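Local coordinates for probable 2-hydroxyhepta-2,4-diene-1,7-dioate isomerase (Thermus thermophilus, PDB 2DFU) that catalyses isomerisation of 2-hydroxyhepta-2,4-diene-1,7-dioate as a probably metal-dependent member of the fumarylacetoacetate hydrolase family, at the interface of chains A and B. Coordinates in Å, arbitrary orientation; residue numbers count along the deposited sequence, not the author numbering. Chains: chain A/B, probable 2-hydroxyhepta-2,4-diene-1,7-dioate isomerase.

The interface of chains A and B. Residues chain A 127-130, 211, 214-215; chain B 260, 263-264.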
# COMPACT_ATOMS: atom_id res chain seq x y z
N HIS A 127 -3.25 7.95 -16.37
CA HIS A 127 -4.00 8.04 -17.62
C HIS A 127 -3.07 7.75 -18.79
O HIS A 127 -2.81 8.61 -19.63
CB HIS A 127 -4.62 9.44 -17.81
CG HIS A 127 -5.49 9.88 -16.67
ND1 HIS A 127 -6.13 8.99 -15.83
CD2 HIS A 127 -5.86 11.12 -16.26
CE1 HIS A 127 -6.85 9.66 -14.95
NE2 HIS A 127 -6.70 10.95 -15.19
N VAL A 128 -2.57 6.52 -18.84
CA VAL A 128 -1.67 6.09 -19.90
C VAL A 128 -2.42 5.11 -20.80
O VAL A 128 -3.03 4.16 -20.31
CB VAL A 128 -0.41 5.39 -19.31
CG1 VAL A 128 0.50 4.90 -20.43
CG2 VAL A 128 0.33 6.35 -18.40
N PRO A 129 -2.40 5.34 -22.12
CA PRO A 129 -3.10 4.42 -23.01
C PRO A 129 -2.33 3.11 -23.17
O PRO A 129 -1.11 3.09 -23.04
CB PRO A 129 -3.19 5.21 -24.32
CG PRO A 129 -1.91 5.99 -24.30
CD PRO A 129 -1.84 6.48 -22.87
N PRO A 130 -3.03 2.01 -23.44
CA PRO A 130 -2.38 0.71 -23.60
C PRO A 130 -1.12 0.74 -24.47
O PRO A 130 -0.12 0.12 -24.12
CB PRO A 130 -3.48 -0.14 -24.22
CG PRO A 130 -4.72 0.42 -23.59
CD PRO A 130 -4.49 1.91 -23.68
N SER A 211 -2.44 0.21 -17.98
CA SER A 211 -3.28 1.28 -18.52
C SER A 211 -4.55 1.42 -17.69
O SER A 211 -4.92 2.52 -17.28
CB SER A 211 -3.65 0.98 -19.97
OG SER A 211 -4.55 1.94 -20.48
N SER A 214 -3.93 2.91 -14.29
CA SER A 214 -3.61 4.33 -14.41
C SER A 214 -4.80 5.26 -14.64
O SER A 214 -4.65 6.48 -14.52
CB SER A 214 -2.58 4.56 -15.51
OG SER A 214 -3.15 4.39 -16.80
N THR A 215 -5.96 4.71 -14.98
CA THR A 215 -7.12 5.55 -15.22
C THR A 215 -7.70 6.12 -13.92
O THR A 215 -8.49 7.06 -13.95
CB THR A 215 -8.25 4.79 -15.97
OG1 THR A 215 -8.78 3.76 -15.13
CG2 THR A 215 -7.73 4.18 -17.25
N GLU B 260 -14.53 14.84 -13.77
CA GLU B 260 -13.54 14.65 -14.82
C GLU B 260 -14.17 13.89 -15.97
O GLU B 260 -15.19 13.21 -15.81
CB GLU B 260 -12.32 13.88 -14.28
CG GLU B 260 -12.63 12.53 -13.66
CD GLU B 260 -11.38 11.77 -13.27
OE1 GLU B 260 -10.53 12.33 -12.53
OE2 GLU B 260 -11.24 10.60 -13.70
N PRO B 263 -10.50 9.50 -19.39
CA PRO B 263 -9.06 9.57 -19.16
C PRO B 263 -8.20 10.01 -20.36
O PRO B 263 -7.19 10.69 -20.19
CB PRO B 263 -8.71 8.16 -18.68
CG PRO B 263 -9.75 7.31 -19.37
CD PRO B 263 -11.00 8.13 -19.16
N TRP B 264 -8.62 9.61 -21.55
CA TRP B 264 -7.89 9.95 -22.77
C TRP B 264 -8.83 9.79 -23.96
O TRP B 264 -9.95 9.27 -23.75
CB TRP B 264 -6.67 9.04 -22.94
CG TRP B 264 -7.03 7.59 -22.98
CD1 TRP B 264 -7.77 6.95 -23.94
CD2 TRP B 264 -6.74 6.60 -21.99
NE1 TRP B 264 -7.95 5.63 -23.60
CE2 TRP B 264 -7.33 5.39 -22.40
CE3 TRP B 264 -6.03 6.63 -20.78
CZ2 TRP B 264 -7.24 4.22 -21.66
CZ3 TRP B 264 -5.94 5.46 -20.04
CH2 TRP B 264 -6.54 4.27 -20.48
OXT TRP B 264 -8.43 10.16 -25.09
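With CG in the crowded position between its backbone N and carbonyl carbon (chi1 58°), the C-terminal B:Trp264 turns its indole into chain A, while A:Ser211, its OG anti to the backbone N (chi1 175°), swings its hydroxyl toward the carbonyl of A:Val128, beside the CH2 tip of the indole. In this patch of the two-fold interface of the deposited assembly, which may be the biological dimer, a C-terminal tail lies against the partner; B:Pro263 and B:Trp264 are poorly ordered, so their placement is approximate. A large flat indole suits this site, because A:Pro129 meets one face, its own neighbour B:Pro263 the other, and chain A its rim. A:Pro129 CA lies 4.1 Å above the plane of the B:Trp264 ring, and B:Pro263 CG sits opposite, both toward the rim. Crossing obliquely, the methyl CG2 of A:Thr215 reaches CH2 of B:Trp264 at 3.4 Å; a threonine offers this apolar branch where a serine could not. No hydrogen bond crosses the patch; the firm ones lie within chain A, among A:Val128, A:Ser211 and A:Ser214. The A:Ser211 hydroxyl OG bonds the carbonyl O of A:Val128 at 2.7 Å, in the carbonyl plane, tying helix 206-214 to the loop that lines the indole. Replacing A:Ser211 by an alanine here would remove that bond, and the loop against which B:Trp264 rests would probably be less firmly held. Farther along, the compact, rigid ring of B:Pro263 crosses the flat imidazole of A:His127 at about a right angle, its CB 3.9 Å from ND1. Behind A:Ser211, the small A:Ser214 bridges loop and helix: its OG accepts an almost straight bond from the A:Val128 backbone N (172° at H). The same A:Ser214 OG donates to A:Ser211 O at 2.6 Å, on a carbonyl lone pair.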